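Side-chain contacts in endonuclease V (Streptomyces avermitilis, PDB 3GOC), which probably repairs deaminated DNA, using magnesium to nick the strand at the second phosphodiester bond 3' to a deoxyinosine and leaving the lesion in place: residues 47-52 / 90-95; 121-126 / 166-171; 183-188 / 198-203. One frame throughout, in Å; residues are numbered along the deposited sequence.

Contact 1 (47-52 / 90-95)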
loop_
_atom_site.group_PDB
_atom_site.type_symbol
_atom_site.label_atom_id
_atom_site.label_comp_id
_atom_site.label_asym_id
_atom_site.label_seq_id
_atom_site.Cartn_x
_atom_site.Cartn_y
_atom_site.Cartn_z
ATOM N N VAL A 47 -11.053 7.682 -19.282
ATOM C CA VAL A 47 -11.865 8.274 -20.329
ATOM C C VAL A 47 -12.631 7.223 -21.111
ATOM O O VAL A 47 -12.306 6.032 -21.085
ATOM C CB VAL A 47 -11.000 9.095 -21.316
ATOM C CG1 VAL A 47 -10.237 10.178 -20.561
ATOM C CG2 VAL A 47 -10.036 8.179 -22.046
ATOM N N ALA A 48 -13.674 7.684 -21.788
ATOM C CA ALA A 48 -14.508 6.831 -22.620
ATOM C C ALA A 48 -14.703 7.578 -23.933
ATOM O O ALA A 48 -15.090 8.745 -23.938
ATOM C CB ALA A 48 -15.861 6.585 -21.943
ATOM N N TYR A 49 -14.410 6.911 -25.042
ATOM C CA TYR A 49 -14.560 7.511 -26.363
ATOM C C TYR A 49 -15.867 7.081 -27.000
ATOM O O TYR A 49 -16.253 5.916 -26.914
ATOM C CB TYR A 49 -13.417 7.084 -27.287
ATOM C CG TYR A 49 -12.087 7.711 -26.964
ATOM C CD1 TYR A 49 -11.228 7.135 -26.028
ATOM C CD2 TYR A 49 -11.693 8.896 -27.581
ATOM C CE1 TYR A 49 -10.008 7.729 -25.713
ATOM C CE2 TYR A 49 -10.479 9.495 -27.277
ATOM C CZ TYR A 49 -9.643 8.911 -26.344
ATOM O OH TYR A 49 -8.443 9.507 -26.042
ATOM N N ASP A 50 -16.550 8.019 -27.640
ATOM C CA ASP A 50 -17.791 7.682 -28.306
ATOM C C ASP A 50 -17.452 7.156 -29.699
ATOM O O ASP A 50 -16.535 7.654 -30.348
ATOM C CB ASP A 50 -18.690 8.907 -28.423
ATOM C CG ASP A 50 -20.122 8.535 -28.743
ATOM O OD1 ASP A 50 -20.519 8.601 -29.921
ATOM O OD2 ASP A 50 -20.849 8.153 -27.804
ATOM N N ASP A 51 -18.192 6.153 -30.160
ATOM C CA ASP A 51 -17.934 5.583 -31.480
ATOM C C ASP A 51 -18.679 6.275 -32.604
ATOM O O ASP A 51 -18.321 6.110 -33.766
ATOM C CB ASP A 51 -18.298 4.096 -31.516
ATOM C CG ASP A 51 -17.422 3.258 -30.616
ATOM O OD1 ASP A 51 -16.226 3.576 -30.483
ATOM O OD2 ASP A 51 -17.931 2.264 -30.062
ATOM N N GLU A 52 -19.710 7.043 -32.269
ATOM C CA GLU A 52 -20.516 7.709 -33.286
ATOM C C GLU A 52 -20.141 9.154 -33.552
ATOM O O GLU A 52 -20.327 9.649 -34.659
ATOM C CB GLU A 52 -21.993 7.619 -32.910
ATOM C CG GLU A 52 -22.552 6.204 -32.968
ATOM C CD GLU A 52 -22.456 5.593 -34.354
ATOM O OE1 GLU A 52 -22.849 6.280 -35.322
ATOM O OE2 GLU A 52 -22.003 4.430 -34.463
ATOM N N ALA A 90 -2.352 10.139 -26.019
ATOM C CA ALA A 90 -2.685 11.111 -24.986
ATOM C C ALA A 90 -3.125 12.448 -25.568
ATOM O O ALA A 90 -3.882 13.190 -24.936
ATOM C CB ALA A 90 -1.499 11.324 -24.060
ATOM N N PHE A 91 -2.646 12.771 -26.764
ATOM C CA PHE A 91 -3.025 14.041 -27.365
ATOM C C PHE A 91 -4.500 14.131 -27.724
ATOM O O PHE A 91 -5.004 15.210 -28.038
ATOM C CB PHE A 91 -2.157 14.345 -28.585
ATOM C CG PHE A 91 -0.745 14.700 -28.229
ATOM C CD1 PHE A 91 0.226 13.708 -28.094
ATOM C CD2 PHE A 91 -0.394 16.026 -27.977
ATOM C CE1 PHE A 91 1.529 14.031 -27.706
ATOM C CE2 PHE A 91 0.901 16.362 -27.589
ATOM C CZ PHE A 91 1.868 15.362 -27.455
ATOM N N ARG A 92 -5.199 13.002 -27.660
ATOM C CA ARG A 92 -6.624 12.972 -27.958
ATOM C C ARG A 92 -7.479 13.341 -26.749
ATOM O O ARG A 92 -8.583 13.860 -26.907
ATOM C CB ARG A 92 -7.064 11.567 -28.381
ATOM C CG ARG A 92 -6.307 10.939 -29.527
ATOM C CD ARG A 92 -6.883 9.556 -29.807
ATOM N NE ARG A 92 -6.702 8.663 -28.662
ATOM C CZ ARG A 92 -7.361 7.520 -28.483
ATOM N NH1 ARG A 92 -8.259 7.118 -29.371
ATOM N NH2 ARG A 92 -7.112 6.767 -27.420
ATOM N N GLU A 93 -6.957 13.087 -25.549
ATOM C CA GLU A 93 -7.727 13.275 -24.323
ATOM C C GLU A 93 -7.214 14.187 -23.228
ATOM O O GLU A 93 -7.972 14.519 -22.321
ATOM C CB GLU A 93 -7.977 11.902 -23.705
ATOM C CG GLU A 93 -6.692 11.158 -23.394
ATOM C CD GLU A 93 -6.931 9.752 -22.897
ATOM O OE1 GLU A 93 -6.876 9.531 -21.667
ATOM O OE2 GLU A 93 -7.177 8.879 -23.748
ATOM N N ILE A 94 -5.953 14.593 -23.287
ATOM C CA ILE A 94 -5.416 15.448 -22.238
ATOM C C ILE A 94 -6.254 16.686 -21.916
ATOM O O ILE A 94 -6.514 16.963 -20.747
ATOM C CB ILE A 94 -3.963 15.826 -22.567
ATOM C CG1 ILE A 94 -3.073 14.622 -22.255
ATOM C CG2 ILE A 94 -3.516 17.043 -21.775
ATOM C CD1 ILE A 94 -1.793 14.613 -23.017
ATOM N N PRO A 95 -6.698 17.438 -22.935
ATOM C CA PRO A 95 -7.503 18.630 -22.641
ATOM C C PRO A 95 -8.761 18.329 -21.819
ATOM O O PRO A 95 -9.131 19.080 -20.907
ATOM C CB PRO A 95 -7.843 19.166 -24.030
ATOM C CG PRO A 95 -6.655 18.762 -24.846
ATOM C CD PRO A 95 -6.401 17.344 -24.375
#

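Contact 2 (121-126 / 166-171)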
loop_
_atom_site.group_PDB
_atom_site.type_symbol
_atom_site.label_atom_id
_atom_site.label_comp_id
_atom_site.label_asym_id
_atom_site.label_seq_id
_atom_site.Cartn_x
_atom_site.Cartn_y
_atom_site.Cartn_z
ATOM N N PRO A 121 6.787 4.303 -25.603
ATOM C CA PRO A 121 7.828 4.358 -26.635
ATOM C C PRO A 121 8.771 5.555 -26.514
ATOM O O PRO A 121 9.953 5.451 -26.839
ATOM C CB PRO A 121 7.024 4.355 -27.941
ATOM C CG PRO A 121 5.648 4.830 -27.527
ATOM C CD PRO A 121 5.461 4.126 -26.217
ATOM N N ARG A 122 8.250 6.686 -26.046
ATOM C CA ARG A 122 9.068 7.876 -25.870
ATOM C C ARG A 122 9.176 8.249 -24.397
ATOM O O ARG A 122 9.508 9.385 -24.048
ATOM C CB ARG A 122 8.499 9.051 -26.671
ATOM C CG ARG A 122 9.052 9.155 -28.086
ATOM C CD ARG A 122 8.549 10.409 -28.783
ATOM N NE ARG A 122 9.622 11.131 -29.463
ATOM C CZ ARG A 122 10.299 10.666 -30.508
ATOM N NH1 ARG A 122 10.019 9.470 -31.007
ATOM N NH2 ARG A 122 11.253 11.403 -31.058
ATOM N N ARG A 123 8.892 7.277 -23.537
ATOM C CA ARG A 123 8.955 7.471 -22.093
ATOM C C ARG A 123 8.107 8.664 -21.661
ATOM O O ARG A 123 8.450 9.375 -20.718
ATOM C CB ARG A 123 10.410 7.682 -21.662
ATOM C CG ARG A 123 11.359 6.573 -22.105
ATOM C CD ARG A 123 11.100 5.272 -21.358
ATOM N NE ARG A 123 12.070 4.235 -21.721
ATOM C CZ ARG A 123 11.990 3.472 -22.806
ATOM N NH1 ARG A 123 10.977 3.611 -23.653
ATOM N NH2 ARG A 123 12.933 2.574 -23.055
ATOM N N PHE A 124 6.992 8.882 -22.347
ATOM C CA PHE A 124 6.127 10.003 -22.008
ATOM C C PHE A 124 4.664 9.686 -22.293
ATOM O O PHE A 124 4.025 10.331 -23.126
ATOM C CB PHE A 124 6.568 11.249 -22.783
ATOM C CG PHE A 124 6.038 12.536 -22.211
ATOM C CD1 PHE A 124 5.119 13.304 -22.921
ATOM C CD2 PHE A 124 6.488 12.998 -20.979
ATOM C CE1 PHE A 124 4.642 14.509 -22.401
ATOM C CE2 PHE A 124 6.021 14.199 -20.445
ATOM C CZ PHE A 124 5.105 14.961 -21.160
ATOM N N GLY A 125 4.144 8.683 -21.592
ATOM C CA GLY A 125 2.756 8.297 -21.764
ATOM C C GLY A 125 1.821 9.212 -20.990
ATOM O O GLY A 125 2.261 10.166 -20.344
ATOM N N LEU A 126 0.532 8.896 -21.036
ATOM C CA LEU A 126 -0.508 9.685 -20.383
ATOM C C LEU A 126 -0.196 10.167 -18.968
ATOM O O LEU A 126 -0.325 11.354 -18.664
ATOM C CB LEU A 126 -1.812 8.886 -20.360
ATOM C CG LEU A 126 -3.001 9.529 -19.645
ATOM C CD1 LEU A 126 -3.441 10.770 -20.412
ATOM C CD2 LEU A 126 -4.142 8.520 -19.554
ATOM N N GLY A 166 12.519 -3.521 -24.102
ATOM C CA GLY A 166 13.796 -3.949 -24.636
ATOM C C GLY A 166 14.549 -4.534 -23.455
ATOM O O GLY A 166 14.252 -5.642 -23.010
ATOM N N ALA A 167 15.511 -3.785 -22.926
ATOM C CA ALA A 167 16.285 -4.248 -21.779
ATOM C C ALA A 167 16.197 -3.239 -20.641
ATOM O O ALA A 167 16.784 -3.430 -19.575
ATOM C CB ALA A 167 17.740 -4.452 -22.183
ATOM N N ASP A 168 15.449 -2.167 -20.875
ATOM C CA ASP A 168 15.293 -1.096 -19.893
ATOM C C ASP A 168 14.033 -1.217 -19.046
ATOM O O ASP A 168 12.934 -1.408 -19.568
ATOM C CB ASP A 168 15.273 0.249 -20.611
ATOM C CG ASP A 168 16.538 0.505 -21.392
ATOM O OD1 ASP A 168 16.461 1.183 -22.438
ATOM O OD2 ASP A 168 17.606 0.031 -20.944
ATOM N N GLU A 169 14.186 -1.082 -17.734
ATOM C CA GLU A 169 13.031 -1.161 -16.855
ATOM C C GLU A 169 12.221 0.120 -16.994
ATOM O O GLU A 169 12.756 1.220 -16.855
ATOM C CB GLU A 169 13.460 -1.331 -15.399
ATOM C CG GLU A 169 12.278 -1.495 -14.457
ATOM C CD GLU A 169 12.690 -1.680 -13.016
ATOM O OE1 GLU A 169 12.939 -0.667 -12.329
ATOM O OE2 GLU A 169 12.775 -2.846 -12.573
ATOM N N VAL A 170 10.929 -0.030 -17.278
ATOM C CA VAL A 170 10.037 1.113 -17.428
ATOM C C VAL A 170 8.859 1.033 -16.458
ATOM O O VAL A 170 7.956 1.868 -16.496
ATOM C CB VAL A 170 9.501 1.228 -18.880
ATOM C CG1 VAL A 170 10.650 1.547 -19.828
ATOM C CG2 VAL A 170 8.810 -0.073 -19.296
ATOM N N GLY A 171 8.885 0.026 -15.591
ATOM C CA GLY A 171 7.829 -0.158 -14.616
ATOM C C GLY A 171 7.934 -1.528 -13.976
ATOM O O GLY A 171 8.989 -2.167 -14.022
HETATM O O HOH W 1 14.401 0.632 -24.233
#

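Contact 3 (183-188 / 198-203)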
loop_
_atom_site.group_PDB
_atom_site.type_symbol
_atom_site.label_atom_id
_atom_site.label_comp_id
_atom_site.label_asym_id
_atom_site.label_seq_id
_atom_site.Cartn_x
_atom_site.Cartn_y
_atom_site.Cartn_z
ATOM N N VAL A 183 -0.894 -6.620 -12.602
ATOM C CA VAL A 183 -1.209 -5.391 -13.320
ATOM C C VAL A 183 0.153 -4.781 -13.604
ATOM O O VAL A 183 1.165 -5.271 -13.105
ATOM C CB VAL A 183 -2.097 -4.417 -12.501
ATOM C CG1 VAL A 183 -3.478 -5.029 -12.323
ATOM C CG2 VAL A 183 -1.469 -4.102 -11.157
ATOM N N PHE A 184 0.186 -3.722 -14.399
ATOM C CA PHE A 184 1.448 -3.120 -14.787
ATOM C C PHE A 184 1.547 -1.678 -14.363
ATOM O O PHE A 184 0.865 -0.794 -14.878
ATOM C CB PHE A 184 1.608 -3.334 -16.288
ATOM C CG PHE A 184 1.446 -4.775 -16.675
ATOM C CD1 PHE A 184 0.185 -5.300 -16.971
ATOM C CD2 PHE A 184 2.533 -5.643 -16.591
ATOM C CE1 PHE A 184 0.010 -6.672 -17.165
ATOM C CE2 PHE A 184 2.375 -7.011 -16.781
ATOM C CZ PHE A 184 1.107 -7.532 -17.067
ATOM N N VAL A 185 2.431 -1.469 -13.396
ATOM C CA VAL A 185 2.647 -0.176 -12.772
ATOM C C VAL A 185 3.831 0.600 -13.325
ATOM O O VAL A 185 4.914 0.052 -13.493
ATOM C CB VAL A 185 2.873 -0.385 -11.261
ATOM C CG1 VAL A 185 3.056 0.945 -10.556
ATOM C CG2 VAL A 185 1.702 -1.157 -10.675
ATOM N N SER A 186 3.623 1.879 -13.604
ATOM C CA SER A 186 4.717 2.705 -14.078
ATOM C C SER A 186 4.618 4.079 -13.440
ATOM O O SER A 186 3.531 4.546 -13.091
ATOM C CB SER A 186 4.708 2.804 -15.611
ATOM O OG SER A 186 3.510 3.381 -16.096
ATOM N N VAL A 187 5.766 4.716 -13.253
ATOM C CA VAL A 187 5.775 6.041 -12.668
ATOM C C VAL A 187 5.316 7.053 -13.705
ATOM O O VAL A 187 5.541 6.891 -14.908
ATOM C CB VAL A 187 7.184 6.426 -12.182
ATOM C CG1 VAL A 187 7.623 5.485 -11.079
ATOM C CG2 VAL A 187 8.154 6.379 -13.336
ATOM N N GLY A 188 4.631 8.082 -13.230
ATOM C CA GLY A 188 4.185 9.123 -14.122
ATOM C C GLY A 188 5.048 10.349 -13.888
ATOM O O GLY A 188 5.833 10.755 -14.751
ATOM N N ALA A 198 3.272 0.700 -3.799
ATOM C CA ALA A 198 2.601 0.798 -2.512
ATOM C C ALA A 198 1.195 1.358 -2.679
ATOM O O ALA A 198 0.247 0.862 -2.075
ATOM C CB ALA A 198 3.414 1.678 -1.562
ATOM N N HIS A 199 1.048 2.388 -3.506
ATOM C CA HIS A 199 -0.276 2.965 -3.718
ATOM C C HIS A 199 -1.182 1.980 -4.440
ATOM O O HIS A 199 -2.361 1.841 -4.113
ATOM C CB HIS A 199 -0.170 4.267 -4.517
ATOM C CG HIS A 199 0.133 5.462 -3.667
ATOM N ND1 HIS A 199 -0.832 6.105 -2.922
ATOM C CD2 HIS A 199 1.300 6.090 -3.393
ATOM C CE1 HIS A 199 -0.271 7.078 -2.222
ATOM N NE2 HIS A 199 1.023 7.089 -2.491
ATOM N N THR A 200 -0.630 1.286 -5.430
ATOM C CA THR A 200 -1.420 0.326 -6.184
ATOM C C THR A 200 -1.918 -0.795 -5.266
ATOM O O THR A 200 -3.081 -1.203 -5.355
ATOM C CB THR A 200 -0.594 -0.244 -7.364
ATOM O OG1 THR A 200 -0.162 0.843 -8.197
ATOM C CG2 THR A 200 -1.433 -1.183 -8.215
ATOM N N LEU A 201 -1.052 -1.293 -4.382
ATOM C CA LEU A 201 -1.471 -2.352 -3.456
ATOM C C LEU A 201 -2.540 -1.820 -2.504
ATOM O O LEU A 201 -3.525 -2.501 -2.221
ATOM C CB LEU A 201 -0.283 -2.875 -2.641
ATOM C CG LEU A 201 0.777 -3.684 -3.396
ATOM C CD1 LEU A 201 1.891 -4.069 -2.429
ATOM C CD2 LEU A 201 0.144 -4.936 -4.012
ATOM N N ALA A 202 -2.352 -0.596 -2.015
ATOM C CA ALA A 202 -3.315 -0.010 -1.092
ATOM C C ALA A 202 -4.676 0.205 -1.749
ATOM O O ALA A 202 -5.692 0.305 -1.061
ATOM C CB ALA A 202 -2.776 1.306 -0.536
ATOM N N LEU A 203 -4.697 0.270 -3.079
ATOM C CA LEU A 203 -5.945 0.472 -3.821
ATOM C C LEU A 203 -6.558 -0.837 -4.294
ATOM O O LEU A 203 -7.623 -0.841 -4.911
ATOM C CB LEU A 203 -5.688 1.373 -5.035
ATOM C CG LEU A 203 -5.362 2.831 -4.725
ATOM C CD1 LEU A 203 -4.875 3.550 -5.984
ATOM C CD2 LEU A 203 -6.612 3.503 -4.177
#

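Contact 1 (47-52 / 90-95)
Tyr49 and Val47, successive same-side residues near the end of strand 41-49 in an RNase H-like sheet, meet Arg92 and Glu93 just before helix 94-102, where Glu93 holds the N-cap position. The one hydrogen bond across the contact runs from Tyr49 OH to Glu93 OE2, 2.7 Å long; it reaches the carboxylate on its anti side, 26° out of plane, at the edge of the ring. The second interaction is a stack, of the kind that allows a cation-pi attraction: the Arg92 guanidinium lies nearly flat on the tyrosine, planes 20° apart and centres 4.0 Å apart, displaced toward the phenol end so that CZ of Arg92 sits 3.4 Å from CZ of Tyr49. A bend at chi3 (-63°) turns the guanidinium back over the ring, and Arg92 NE is tied to Leu89 O. Tyr84, predicted to interact with target DNA, packs against Arg92, and Val47 follows the magnesium ligand Asp46, so the contact lies beside the active site. The remaining contact is van der Waals packing of carboxylate oxygens on methyls: Glu93 runs extended beyond CG, with OE1 3.6 Å from Val47 CG1 and OE2 3.4 Å from Val47 CG2.

Contact 2 (121-126 / 166-171)
Arg123, in the loop between strand 110-114 and helix 126-134, lays its guanidinium across Val170 and reaches Asp168, both on strand 168-174 of the RNase H-like sheet. Val170 and Gly171 form a classic beta bulge opposite Leu163 of the neighbouring strand 160-165. The arginine is bent at its second torsion (chi2 -70°) and then straight through chi3, a shape that carries the guanidinium away from its own backbone and over the strand. Val170 meets it with one methyl: CG1, anti to the carbonyl carbon (chi1 -66°), stands 3.5 Å above the guanidinium plane toward its rim, and is 3.6 Å from Arg123 NE. Asp168 approaches differently, at the edge and in the guanidinium plane, with its carboxylate turned 68° from that plane. The salt bridge is long, Arg123 NH2 to Asp168 OD1 measuring 3.8 Å, and there is no direct hydrogen bond. A water lies at the same edge, accepting a weak bond from Arg123 NH2 and donating one to Asp168 OD1. The other terminal nitrogen is held within its own loop, NH1 of Arg123 donating to the backbone O of His120. Ala165 also packs on both Arg123 and Val170. On the aspartate side, the bridging water stands 2.8 Å from Asp168 OD1.

Contact 3 (183-188 / 198-203)
This is a small, buried helix-on-sheet contact, in which Thr200 of helix 193-202 faces Val183 and Val185 of strand 183-189, with no hydrogen bond between the two segments. The valines are two residues apart and both direct their side chains at the helix, where the single threonine meets them. Its CG2 methyl faces Val183 tip to tip, 4.1 Å from Val183 CG2. Val185 instead slides past it in the opposite sense, placing its CG2 3.7 Å from Thr200 OG1 and 4.0 Å from Thr200 CG2. In the RNase H-like fold of this enzyme, strand 183-189 lies between strands 138-142 and 168-174, and the helix follows it in the chain and packs back on the same three strands: Thr200 also touches Ile139, Val141 and Leu174. The hydroxyl among these hydrocarbon groups is satisfied within its own helix. With OG1 beside the backbone N (chi1 -58°), it bonds to Ala196 O, one turn earlier, while CG2 is left to pack on the strand. A glycine in place of Thr200 would probably open a gap against both valines and leave Ala196 O without its side-chain partner. At Val185, CG1 lies anti to the backbone N (chi1 -178°), and both methyls face the threonine hydroxyl from the strand side, CG1 standing 4.0 Å from Thr200 OG1.

All three contacts reach the same mixed sheet. Contact 3 is wholly buried and depends on methyl packing; contacts 1 and 2 are only partly buried and bring arginines into play. In contact 1 the guanidinium stacks on an aromatic ring near the metal site, whereas in contact 2, away from the annotated sites, it rests on a methyl and meets its acid through a long salt bridge and a water. Contacts 1 and 2 touch where Leu126, at the start of helix 126-134, packs on Glu93, Ala90 and Ile94. Contacts 2 and 3 sit on neighbouring antiparallel strands, 168-174 and 183-189, and Val170 O packs on Ser186 CB. Contacts 1 and 3 lie on opposite sides of the chain's centre, their centres about 23 Å apart.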